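Local coordinates for aminopeptidase-like protein (Chaetomium thermophilum, PDB 5JM6), which probably acts as a zinc-dependent aminopeptidase of the M18 family and assembles as a dodecamer linked to the Cvt pathway of selective autophagy, at residues Phe115-Gly118 with Gln119-Pro123; Gly303-Asp306 with Asp307-Ser311; Asn352-Pro355 with Ile356-Arg360; Val371-Gly374 with Pro375-Gly379; Asp429-Ser432 with Met433-Asp437. All coordinates share one frame; numbering follows the deposited sequence.

Contact 1 of 5, residues Phe115-Gly118 with Gln119-Pro123; sequences FTVG and QAYKP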
loop_
_atom_site.group_PDB
_atom_site.type_symbol
_atom_site.label_atom_id
_atom_site.label_comp_id
_atom_site.label_asym_id
_atom_site.label_seq_id
_atom_site.Cartn_x
_atom_site.Cartn_y
_atom_site.Cartn_z
ATOM N N PHE A 115 1.377 -52.092 32.732
ATOM C CA PHE A 115 2.748 -52.544 32.922
ATOM C C PHE A 115 2.845 -53.999 33.364
ATOM O O PHE A 115 1.910 -54.551 33.946
ATOM C CB PHE A 115 3.470 -51.644 33.935
ATOM C CG PHE A 115 2.856 -51.651 35.309
ATOM C CD1 PHE A 115 1.763 -50.851 35.601
ATOM C CD2 PHE A 115 3.385 -52.446 36.314
ATOM C CE1 PHE A 115 1.201 -50.853 36.866
ATOM C CE2 PHE A 115 2.828 -52.452 37.582
ATOM C CZ PHE A 115 1.733 -51.656 37.857
ATOM N N THR A 116 3.985 -54.615 33.064
ATOM C CA THR A 116 4.307 -55.948 33.555
ATOM C C THR A 116 5.576 -55.894 34.391
ATOM O O THR A 116 6.535 -55.205 34.040
ATOM C CB THR A 116 4.509 -56.963 32.415
ATOM O OG1 THR A 116 5.763 -56.716 31.768
ATOM C CG2 THR A 116 3.384 -56.864 31.403
ATOM N N VAL A 117 5.573 -56.627 35.496
ATOM C CA VAL A 117 6.716 -56.681 36.394
ATOM C C VAL A 117 7.533 -57.933 36.101
ATOM O O VAL A 117 7.011 -59.040 36.176
ATOM C CB VAL A 117 6.267 -56.685 37.867
ATOM C CG1 VAL A 117 7.462 -56.525 38.792
ATOM C CG2 VAL A 117 5.235 -55.590 38.110
ATOM N N GLY A 118 8.804 -57.761 35.753
ATOM C CA GLY A 118 9.661 -58.898 35.463
ATOM C C GLY A 118 9.797 -59.827 36.656
ATOM O O GLY A 118 9.730 -59.384 37.801
ATOM N N GLN A 119 9.981 -61.118 36.396
ATOM C CA GLN A 119 10.096 -62.104 37.468
ATOM C C GLN A 119 11.373 -61.927 38.279
ATOM O O GLN A 119 11.460 -62.375 39.422
ATOM C CB GLN A 119 10.055 -63.524 36.908
ATOM C CG GLN A 119 8.769 -63.895 36.207
ATOM C CD GLN A 119 8.883 -65.220 35.483
ATOM O OE1 GLN A 119 9.385 -66.201 36.035
ATOM N NE2 GLN A 119 8.436 -65.252 34.234
ATOM N N ALA A 120 12.372 -61.298 37.670
ATOM C CA ALA A 120 13.646 -61.039 38.330
ATOM C C ALA A 120 13.689 -59.645 38.951
ATOM O O ALA A 120 14.746 -59.188 39.385
ATOM C CB ALA A 120 14.796 -61.223 37.355
ATOM N N TYR A 121 12.553 -58.956 38.951
ATOM C CA TYR A 121 12.495 -57.594 39.475
ATOM C C TYR A 121 12.817 -57.501 40.965
ATOM O O TYR A 121 12.425 -58.357 41.760
ATOM C CB TYR A 121 11.118 -56.976 39.225
ATOM C CG TYR A 121 11.018 -55.564 39.747
ATOM C CD1 TYR A 121 11.585 -54.508 39.047
ATOM C CD2 TYR A 121 10.375 -55.286 40.947
ATOM C CE1 TYR A 121 11.509 -53.215 39.520
ATOM C CE2 TYR A 121 10.295 -53.994 41.430
ATOM C CZ TYR A 121 10.864 -52.963 40.710
ATOM O OH TYR A 121 10.786 -51.674 41.183
ATOM N N LYS A 122 13.558 -56.452 41.317
ATOM C CA LYS A 122 13.801 -56.043 42.699
ATOM C C LYS A 122 13.762 -54.518 42.736
ATOM O O LYS A 122 14.053 -53.876 41.728
ATOM C CB LYS A 122 15.156 -56.539 43.214
ATOM C CG LYS A 122 15.596 -57.896 42.702
ATOM C CD LYS A 122 17.118 -57.983 42.630
ATOM C CE LYS A 122 17.706 -56.874 41.759
ATOM N NZ LYS A 122 19.158 -57.074 41.473
ATOM N N PRO A 123 13.408 -53.932 43.892
ATOM C CA PRO A 123 13.433 -52.469 44.017
ATOM C C PRO A 123 14.788 -51.879 43.630
ATOM O O PRO A 123 15.824 -52.351 44.096
ATOM C CB PRO A 123 13.142 -52.240 45.501
ATOM C CG PRO A 123 12.325 -53.421 45.897
ATOM C CD PRO A 123 12.874 -54.578 45.104
#
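Val-117, the last residue of strand 111-117, touches Tyr-121 with a single branch: its CG1 lies 3.7 Å from Tyr-121 CB and 3.8 Å from Tyr-121 CG, resting obliquely against the root of the ring. That methyl stands anti to the backbone N of Val-117 (chi1 -171°) and so reaches past the carbonyl carbon to where the chain folds back. Gly-118 comes next and begins a type I beta turn that ends at Tyr-121. Its carbonyl O accepts the amide N of Tyr-121 at 3.1 Å, with an angle of 155° at the hydrogen. Gln-119 and Ala-120 occupy the two corners, both directed away from the strand, and Gln-119 is exposed. Beyond the turn the Tyr-121 ring runs inward, sharing the buried side with Val-117. The turn carries the chain out of strand 111-117, which lies between strands 102-107 and 330-336, toward strand 127-133. Helix 353-368 closes over this corner, its Phe-365 touching Val-117 and meeting the Tyr-121 ring edge-to-face, while Leu-362 of the same helix and Ile-330 of strand 330-336 also pack on the tyrosine.

Contact 2 of 5, residues Gly303-Asp306 with Asp307-Ser311; sequences GRID and DKLCS. With ZN (zinc ion), chain G; ZN (zinc ion), chain H.
The carboxylate of Asp-306, carried just ahead of Asp-307, is the central flat group, and its two oxygens go to different metals. OD2 of Asp-306 binds the zinc ion of chain G at 1.8 Å, which stands off the carboxylate plane above one face, and OD1 of Asp-306 binds the zinc ion of chain H at 2.0 Å. CG of Asp-306 is anti to the backbone N (chi1 -175°), which swings the group out from the helix start toward both ions. His-485 and Glu-340 also bind the first zinc, His-133 and Asp-391 the second. The second flat group, the carboxylate of Asp-307, stays in the outer shell and accepts from His-133 N, consistent with positioning that ligand. One turn on, CG2 of Ile-305 lies side by side with CB of Leu-309 at 3.6 Å. Lys-308 folds back over the preceding turn, with its CD 3.8 Å from CB of Arg-304, and its NZ makes a weak hydrogen bond to Ile-134 O. A serine in its place would probably leave that carbonyl without its amine partner and uncover CB of Arg-304. A bridging aspartate at a helix start, joining two zincs, is characteristic of the dinuclear site of M18 metallopeptidases.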
loop_
_atom_site.group_PDB
_atom_site.type_symbol
_atom_site.label_atom_id
_atom_site.label_comp_id
_atom_site.label_asym_id
_atom_site.label_seq_id
_atom_site.Cartn_x
_atom_site.Cartn_y
_atom_site.Cartn_z
ATOM N N GLY A 303 -8.701 -41.397 9.702
ATOM C CA GLY A 303 -8.630 -40.171 10.470
ATOM C C GLY A 303 -8.251 -40.452 11.909
ATOM O O GLY A 303 -8.335 -41.595 12.359
ATOM N N ARG A 304 -7.855 -39.398 12.622
ATOM C CA ARG A 304 -7.416 -39.466 14.021
ATOM C C ARG A 304 -6.123 -40.251 14.193
ATOM O O ARG A 304 -5.900 -40.869 15.235
ATOM C CB ARG A 304 -8.496 -40.083 14.911
ATOM C CG ARG A 304 -9.874 -39.500 14.721
ATOM C CD ARG A 304 -10.908 -40.365 15.415
ATOM N NE ARG A 304 -11.327 -41.488 14.581
ATOM C CZ ARG A 304 -12.188 -41.381 13.574
ATOM N NH1 ARG A 304 -12.714 -40.202 13.274
ATOM N NH2 ARG A 304 -12.523 -42.451 12.865
ATOM N N ILE A 305 -5.267 -40.216 13.180
ATOM C CA ILE A 305 -3.998 -40.910 13.275
ATOM C C ILE A 305 -3.044 -40.177 14.219
ATOM O O ILE A 305 -2.170 -40.828 14.800
ATOM C CB ILE A 305 -3.331 -41.100 11.889
ATOM C CG1 ILE A 305 -4.252 -41.879 10.952
ATOM C CG2 ILE A 305 -2.019 -41.864 12.008
ATOM C CD1 ILE A 305 -3.557 -42.367 9.694
ATOM N N ASP A 306 -3.225 -38.866 14.450
ATOM C CA ASP A 306 -2.225 -38.205 15.285
ATOM C C ASP A 306 -2.363 -38.886 16.638
ATOM O O ASP A 306 -3.264 -38.634 17.446
ATOM C CB ASP A 306 -2.427 -36.674 15.374
ATOM C CG ASP A 306 -1.305 -35.961 16.166
ATOM O OD1 ASP A 306 -0.888 -36.463 17.227
ATOM O OD2 ASP A 306 -0.817 -34.900 15.722
ATOM N N ASP A 307 -1.360 -39.745 16.800
ATOM C CA ASP A 307 -1.042 -40.704 17.863
ATOM C C ASP A 307 -1.951 -41.865 18.267
ATOM O O ASP A 307 -1.501 -42.686 19.060
ATOM C CB ASP A 307 -0.658 -39.982 19.131
ATOM C CG ASP A 307 0.802 -40.192 19.447
ATOM O OD1 ASP A 307 1.490 -40.760 18.575
ATOM O OD2 ASP A 307 1.258 -39.851 20.552
ATOM N N LYS A 308 -3.164 -42.007 17.752
ATOM C CA LYS A 308 -3.817 -43.297 17.963
ATOM C C LYS A 308 -2.933 -44.386 17.335
ATOM O O LYS A 308 -2.901 -45.517 17.813
ATOM C CB LYS A 308 -5.235 -43.325 17.388
ATOM C CG LYS A 308 -6.305 -42.807 18.349
ATOM C CD LYS A 308 -7.637 -42.634 17.632
ATOM C CE LYS A 308 -8.798 -42.478 18.603
ATOM N NZ LYS A 308 -9.003 -41.078 19.064
ATOM N N LEU A 309 -2.182 -44.018 16.298
ATOM C CA LEU A 309 -1.257 -44.939 15.635
ATOM C C LEU A 309 -0.070 -45.353 16.515
ATOM O O LEU A 309 0.160 -46.545 16.711
ATOM C CB LEU A 309 -0.746 -44.324 14.328
ATOM C CG LEU A 309 0.345 -45.070 13.553
ATOM C CD1 LEU A 309 -0.011 -46.533 13.342
ATOM C CD2 LEU A 309 0.590 -44.400 12.213
ATOM N N CYS A 310 0.689 -44.390 17.035
ATOM C CA CYS A 310 1.833 -44.736 17.880
ATOM C C CYS A 310 1.376 -45.359 19.194
ATOM O O CYS A 310 2.029 -46.259 19.721
ATOM C CB CYS A 310 2.709 -43.514 18.164
ATOM S SG CYS A 310 3.712 -42.947 16.771
ATOM N N SER A 311 0.252 -44.881 19.718
ATOM C CA SER A 311 -0.289 -45.426 20.957
ATOM C C SER A 311 -0.712 -46.879 20.787
ATOM O O SER A 311 -0.377 -47.726 21.614
ATOM C CB SER A 311 -1.474 -44.593 21.442
ATOM O OG SER A 311 -1.047 -43.323 21.902
HETATM ZN ZN ZN G . -1.653 -33.661 16.750
HETATM ZN ZN ZN H . 0.655 -36.175 18.420
#

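Contact 3 of 5, residues Asn352-Pro355 with Ile356-Arg360; sequences NFLP and ITIER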
loop_
_atom_site.group_PDB
_atom_site.type_symbol
_atom_site.label_atom_id
_atom_site.label_comp_id
_atom_site.label_asym_id
_atom_site.label_seq_id
_atom_site.Cartn_x
_atom_site.Cartn_y
_atom_site.Cartn_z
ATOM N N ASN A 352 0.493 -35.429 37.182
ATOM C CA ASN A 352 0.873 -36.396 38.221
ATOM C C ASN A 352 0.904 -37.863 37.791
ATOM O O ASN A 352 1.654 -38.663 38.353
ATOM C CB ASN A 352 -0.109 -36.262 39.395
ATOM C CG ASN A 352 0.535 -36.502 40.749
ATOM O OD1 ASN A 352 1.723 -36.806 40.849
ATOM N ND2 ASN A 352 -0.258 -36.357 41.807
ATOM N N PHE A 353 0.098 -38.197 36.788
ATOM C CA PHE A 353 -0.348 -39.571 36.568
ATOM C C PHE A 353 0.762 -40.626 36.522
ATOM O O PHE A 353 0.748 -41.566 37.316
ATOM C CB PHE A 353 -1.163 -39.640 35.273
ATOM C CG PHE A 353 -1.929 -40.922 35.107
ATOM C CD1 PHE A 353 -2.304 -41.668 36.212
ATOM C CD2 PHE A 353 -2.268 -41.384 33.846
ATOM C CE1 PHE A 353 -3.004 -42.848 36.065
ATOM C CE2 PHE A 353 -2.970 -42.566 33.691
ATOM C CZ PHE A 353 -3.337 -43.299 34.804
ATOM N N LEU A 354 1.716 -40.489 35.605
ATOM C CA LEU A 354 2.767 -41.503 35.492
ATOM C C LEU A 354 3.782 -41.490 36.650
ATOM O O LEU A 354 4.147 -42.557 37.142
ATOM C CB LEU A 354 3.499 -41.387 34.150
ATOM C CG LEU A 354 4.624 -42.412 33.958
ATOM C CD1 LEU A 354 4.074 -43.834 33.908
ATOM C CD2 LEU A 354 5.445 -42.107 32.713
ATOM N N PRO A 355 4.267 -40.302 37.072
ATOM C CA PRO A 355 5.193 -40.346 38.211
ATOM C C PRO A 355 4.603 -40.926 39.500
ATOM O O PRO A 355 5.256 -41.765 40.117
ATOM C CB PRO A 355 5.565 -38.874 38.406
ATOM C CG PRO A 355 5.470 -38.301 37.046
ATOM C CD PRO A 355 4.272 -38.974 36.432
ATOM N N ILE A 356 3.401 -40.512 39.894
ATOM C CA ILE A 356 2.839 -40.997 41.152
ATOM C C ILE A 356 2.525 -42.493 41.065
ATOM O O ILE A 356 2.651 -43.217 42.053
ATOM C CB ILE A 356 1.571 -40.203 41.571
ATOM C CG1 ILE A 356 1.189 -40.537 43.015
ATOM C CG2 ILE A 356 0.403 -40.468 40.630
ATOM C CD1 ILE A 356 0.216 -39.560 43.633
ATOM N N THR A 357 2.148 -42.959 39.877
ATOM C CA THR A 357 1.891 -44.378 39.668
ATOM C C THR A 357 3.171 -45.183 39.846
ATOM O O THR A 357 3.171 -46.226 40.498
ATOM C CB THR A 357 1.303 -44.646 38.272
ATOM O OG1 THR A 357 -0.020 -44.104 38.202
ATOM C CG2 THR A 357 1.248 -46.142 37.989
ATOM N N ILE A 358 4.263 -44.686 39.275
ATOM C CA ILE A 358 5.551 -45.353 39.396
ATOM C C ILE A 358 6.002 -45.399 40.853
ATOM O O ILE A 358 6.463 -46.436 41.332
ATOM C CB ILE A 358 6.622 -44.666 38.524
ATOM C CG1 ILE A 358 6.284 -44.883 37.047
ATOM C CG2 ILE A 358 8.013 -45.187 38.854
ATOM C CD1 ILE A 358 7.468 -44.907 36.126
ATOM N N GLU A 359 5.845 -44.287 41.565
ATOM C CA GLU A 359 6.226 -44.239 42.973
ATOM C C GLU A 359 5.420 -45.248 43.786
ATOM O O GLU A 359 5.970 -45.954 44.631
ATOM C CB GLU A 359 6.047 -42.826 43.536
ATOM C CG GLU A 359 6.947 -41.792 42.876
ATOM C CD GLU A 359 6.833 -40.415 43.503
ATOM O OE1 GLU A 359 6.295 -40.310 44.626
ATOM O OE2 GLU A 359 7.285 -39.436 42.872
ATOM N N ARG A 360 4.121 -45.325 43.512
ATOM C CA ARG A 360 3.256 -46.293 44.175
ATOM C C ARG A 360 3.714 -47.730 43.962
ATOM O O ARG A 360 3.743 -48.525 44.902
ATOM C CB ARG A 360 1.825 -46.156 43.676
ATOM C CG ARG A 360 1.016 -45.055 44.300
ATOM C CD ARG A 360 -0.336 -45.642 44.604
ATOM N NE ARG A 360 -1.448 -44.755 44.298
ATOM C CZ ARG A 360 -2.710 -45.047 44.584
ATOM N NH1 ARG A 360 -2.999 -46.192 45.187
ATOM N NH2 ARG A 360 -3.682 -44.200 44.273
#
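Asn-352 to Ile-356, Phe-353 to Thr-357 and Leu-354 to Ile-358 are one-turn contacts at the beginning of helix 353-368, which packs on strands 111-117 and 330-336 of the large mixed sheet. The backbone sets the spacing: Ile-356 N reaches Asn-352 O at 3.0 Å in an almost straight bond (173°), and Glu-359 N reaches Pro-355 O at the same length. Phe-353 O is gripped twice, by Thr-357 N at 3.2 Å and by the hydroxyl OG1 of Thr-357 at 2.8 Å, the two donors arriving from opposite faces of its carbonyl plane. OG1 of Thr-357 can do this because it sits beside its own backbone N (chi1 -69°), which also leaves it alongside the Phe-353 ring. Where Met-470 of helix 466-470 packs on both, CD1 of Leu-354 meets CG1 of Ile-358 at 4.0 Å. On another flank the Asn-352 amide lies across Ile-356, its OD1 3.5 Å from CB of Ile-356 and its ND2 3.7 Å from CD1 of Ile-356. Replacing Asn-352 by glycine would probably open a gap beside Ile-356, where Met-470 and Leu-378 of the second subunit also pack. Threonine hydroxyls bonded to the carbonyl one turn back are a familiar helix motif, here in a helix layered on the sheet of a zinc exopeptidase fold.

Contact 4 of 5, residues Val371-Gly374 with Pro375-Gly379; sequences VPFG and PGILG
Gly-374 and Ile-377 face each other across a type II beta turn, with Pro-375 and Gly-376 at its corners, in the loop between helices 353-368 and 380-383. The polar contacts converge on one atom. Gly-374 O accepts Leu-378 N at 3.1 Å, a nearly straight bond (170°), and it also receives Ile-377 N at 3.3 Å in a weak, more bent bond. One oxygen therefore closes both the four-residue turn and the wider five-residue loop. Conformation supports this: Gly-376 has a positive phi of 98°, at which any side chain would run into the carbonyl O of Pro-375. Apolar packing makes up the remainder. Phe-373 leans on Leu-362 and Glu-363 of helix 353-368 and on Pro-375 of the second subunit, while Pro-375 itself packs on Phe-373 of the third, so the same pair recurs between subunits. Within the loop, Phe-373 and Ile-377 cross at about a right angle. CG2 of Ile-377 lies between its own backbone N and carbonyl carbon, a position that puts this methyl 3.4 Å from Gly-374 N and 4.2 Å from CD1 of the Phe-373 ring.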
loop_
_atom_site.group_PDB
_atom_site.type_symbol
_atom_site.label_atom_id
_atom_site.label_comp_id
_atom_site.label_asym_id
_atom_site.label_seq_id
_atom_site.Cartn_x
_atom_site.Cartn_y
_atom_site.Cartn_z
ATOM N N VAL A 371 12.165 -52.827 52.567
ATOM C CA VAL A 371 13.185 -51.884 52.151
ATOM C C VAL A 371 12.556 -50.515 52.342
ATOM O O VAL A 371 11.366 -50.348 52.076
ATOM C CB VAL A 371 13.604 -52.105 50.677
ATOM C CG1 VAL A 371 14.691 -51.129 50.254
ATOM C CG2 VAL A 371 14.056 -53.543 50.458
ATOM N N PRO A 372 13.331 -49.533 52.823
ATOM C CA PRO A 372 12.702 -48.219 52.965
ATOM C C PRO A 372 12.396 -47.609 51.605
ATOM O O PRO A 372 13.193 -47.743 50.676
ATOM C CB PRO A 372 13.756 -47.403 53.720
ATOM C CG PRO A 372 15.048 -48.083 53.417
ATOM C CD PRO A 372 14.717 -49.542 53.320
ATOM N N PHE A 373 11.237 -46.975 51.486
ATOM C CA PHE A 373 10.921 -46.230 50.279
ATOM C C PHE A 373 11.298 -44.770 50.470
ATOM O O PHE A 373 11.044 -44.188 51.523
ATOM C CB PHE A 373 9.440 -46.341 49.918
ATOM C CG PHE A 373 9.038 -45.447 48.782
ATOM C CD1 PHE A 373 9.191 -45.862 47.471
ATOM C CD2 PHE A 373 8.535 -44.179 49.023
ATOM C CE1 PHE A 373 8.829 -45.040 46.422
ATOM C CE2 PHE A 373 8.189 -43.349 47.980
ATOM C CZ PHE A 373 8.328 -43.782 46.678
ATOM N N GLY A 374 11.892 -44.179 49.440
ATOM C CA GLY A 374 12.256 -42.778 49.489
ATOM C C GLY A 374 12.947 -42.307 48.227
ATOM O O GLY A 374 13.052 -43.051 47.253
ATOM N N PRO A 375 13.404 -41.050 48.225
ATOM C CA PRO A 375 14.176 -40.565 47.083
ATOM C C PRO A 375 15.532 -41.248 47.067
ATOM O O PRO A 375 16.214 -41.281 48.086
ATOM C CB PRO A 375 14.297 -39.068 47.356
ATOM C CG PRO A 375 14.309 -38.978 48.849
ATOM C CD PRO A 375 13.445 -40.113 49.359
ATOM N N GLY A 376 15.937 -41.786 45.930
ATOM C CA GLY A 376 17.197 -42.493 45.904
ATOM C C GLY A 376 17.087 -43.996 46.029
ATOM O O GLY A 376 18.094 -44.678 45.893
ATOM N N ILE A 377 15.922 -44.523 46.399
ATOM C CA ILE A 377 15.530 -45.811 45.837
ATOM C C ILE A 377 14.803 -45.484 44.536
ATOM O O ILE A 377 15.008 -46.130 43.508
ATOM C CB ILE A 377 14.680 -46.693 46.791
ATOM C CG1 ILE A 377 14.510 -48.088 46.188
ATOM C CG2 ILE A 377 13.317 -46.098 47.078
ATOM C CD1 ILE A 377 15.807 -48.709 45.714
ATOM N N LEU A 378 13.964 -44.451 44.595
ATOM C CA LEU A 378 13.449 -43.805 43.404
ATOM C C LEU A 378 14.540 -42.874 42.903
ATOM O O LEU A 378 15.001 -41.993 43.626
ATOM C CB LEU A 378 12.162 -43.028 43.692
ATOM C CG LEU A 378 11.507 -42.350 42.485
ATOM C CD1 LEU A 378 10.749 -43.364 41.642
ATOM C CD2 LEU A 378 10.595 -41.212 42.915
ATOM N N GLY A 379 14.925 -43.052 41.652
ATOM C CA GLY A 379 16.025 -42.318 41.062
ATOM C C GLY A 379 17.254 -43.179 40.874
ATOM O O GLY A 379 18.005 -42.960 39.929
#

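Contact 5 of 5, residues Asp429-Ser432 with Met433-Asp437; sequences DSVS and MAILD
Asp-429 and Met-433 start the close-knit part of this contact, the first turn of helix 430-443. Met-433 N bonds to Asp-429 O at 2.8 Å, and the next three amides also bond one turn back, among them Ile-435 N to Val-431 O at 3.1 Å. Asp-429 is the N-cap: its OD1 accepts Ser-432 N at 2.9 Å, the amide standing above the carboxylate plane. The torsion that sets CG of Asp-429 between its backbone N and carbonyl carbon (chi1 73°) turns the carboxylate over this first turn, where its negative charge would probably be favoured by the helix end. The Ser-432 hydroxyl is in turn hydrogen-bonded to Ala-474 O. Side-chain packing across the turn is thinner. CG1 of Val-431 and CD1 of Ile-435 meet at 4.0 Å, and the bent chain of Met-433 curls back so that its CE lies 3.6 Å from Asp-429 O. Ile-435 and Leu-436 direct their bulk instead to helix 495-514 and to strand 386-394. The less buried ends are held by charge. Asp-437, partly exposed, forms a salt bridge with Arg-449, and Asp-429, also partly exposed, forms one through OD2 with Arg-179 of the third subunit, whose Glu-281 bonds to the Ser-430 hydroxyl. An aspartate N-cap that also serves a neighbouring subunit marks this as a capped helix start at an interface of the dodecamer, on a helix that flanks the mixed sheet.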
loop_
_atom_site.group_PDB
_atom_site.type_symbol
_atom_site.label_atom_id
_atom_site.label_comp_id
_atom_site.label_asym_id
_atom_site.label_seq_id
_atom_site.Cartn_x
_atom_site.Cartn_y
_atom_site.Cartn_z
ATOM N N ASP A 429 19.086 -37.584 21.468
ATOM C CA ASP A 429 20.467 -37.128 21.467
ATOM C C ASP A 429 21.379 -38.293 21.098
ATOM O O ASP A 429 20.900 -39.401 20.855
ATOM C CB ASP A 429 20.840 -36.515 22.827
ATOM C CG ASP A 429 20.993 -37.551 23.933
ATOM O OD1 ASP A 429 20.213 -38.524 23.973
ATOM O OD2 ASP A 429 21.891 -37.375 24.783
ATOM N N SER A 430 22.684 -38.041 21.037
ATOM C CA SER A 430 23.623 -39.048 20.545
ATOM C C SER A 430 23.589 -40.318 21.394
ATOM O O SER A 430 23.758 -41.420 20.875
ATOM C CB SER A 430 25.046 -38.479 20.483
ATOM O OG SER A 430 25.576 -38.227 21.771
ATOM N N VAL A 431 23.346 -40.170 22.691
ATOM C CA VAL A 431 23.230 -41.337 23.556
ATOM C C VAL A 431 21.906 -42.064 23.315
ATOM O O VAL A 431 21.889 -43.283 23.145
ATOM C CB VAL A 431 23.357 -40.960 25.039
ATOM C CG1 VAL A 431 23.145 -42.186 25.912
ATOM C CG2 VAL A 431 24.723 -40.335 25.307
ATOM N N SER A 432 20.803 -41.319 23.287
ATOM C CA SER A 432 19.495 -41.913 23.017
ATOM C C SER A 432 19.487 -42.647 21.680
ATOM O O SER A 432 18.953 -43.751 21.574
ATOM C CB SER A 432 18.394 -40.849 23.029
ATOM O OG SER A 432 18.365 -40.154 24.263
ATOM N N MET A 433 20.091 -42.040 20.663
ATOM C CA MET A 433 20.128 -42.656 19.341
ATOM C C MET A 433 21.003 -43.908 19.332
ATOM O O MET A 433 20.674 -44.888 18.667
ATOM C CB MET A 433 20.611 -41.652 18.288
ATOM C CG MET A 433 19.497 -40.750 17.766
ATOM S SD MET A 433 19.948 -39.589 16.457
ATOM C CE MET A 433 21.050 -38.484 17.333
ATOM N N ALA A 434 22.106 -43.881 20.075
ATOM C CA ALA A 434 22.987 -45.041 20.157
ATOM C C ALA A 434 22.244 -46.247 20.725
ATOM O O ALA A 434 22.385 -47.365 20.229
ATOM C CB ALA A 434 24.213 -44.725 21.003
ATOM N N ILE A 435 21.439 -46.005 21.755
ATOM C CA ILE A 435 20.663 -47.062 22.395
ATOM C C ILE A 435 19.596 -47.632 21.462
ATOM O O ILE A 435 19.494 -48.848 21.297
ATOM C CB ILE A 435 19.988 -46.551 23.685
ATOM C CG1 ILE A 435 21.047 -46.137 24.707
ATOM C CG2 ILE A 435 19.068 -47.614 24.270
ATOM C CD1 ILE A 435 20.518 -45.239 25.798
ATOM N N LEU A 436 18.807 -46.758 20.844
ATOM C CA LEU A 436 17.691 -47.216 20.022
ATOM C C LEU A 436 18.147 -47.764 18.671
ATOM O O LEU A 436 17.479 -48.621 18.096
ATOM C CB LEU A 436 16.677 -46.093 19.810
ATOM C CG LEU A 436 16.001 -45.468 21.031
ATOM C CD1 LEU A 436 15.197 -44.273 20.579
ATOM C CD2 LEU A 436 15.108 -46.463 21.757
ATOM N N ASP A 437 19.272 -47.274 18.156
ATOM C CA ASP A 437 19.853 -47.886 16.967
ATOM C C ASP A 437 20.332 -49.291 17.309
ATOM O O ASP A 437 20.223 -50.211 16.498
ATOM C CB ASP A 437 21.006 -47.049 16.408
ATOM C CG ASP A 437 20.525 -45.942 15.491
ATOM O OD1 ASP A 437 19.306 -45.878 15.228
ATOM O OD2 ASP A 437 21.366 -45.147 15.019
#

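Overall arrangement
The five contacts follow one another along the chain, contact 1 first and contact 5 last, all within the M18 peptidase region and all around the large mixed sheet. Contacts 1, 3 and 4 form a cluster with centres 14 to 16 Å apart: helix 353-368 lies on strand 111-117, and the loop 371-379 touches that helix and the loop that follows the strand, with Pro-123 touching Ile-377 and Glu-359 touching Phe-373 and Leu-378. Contact 2 supplies the bridging aspartate of the zinc site; its centre is about 24 Å from those of contacts 3 and 5. Contacts 3, 4 and 5 all meet other subunits, contacts 4 and 5 sharing the third. Metal binding thus lies near the chain's centre, with assembly surfaces farther out.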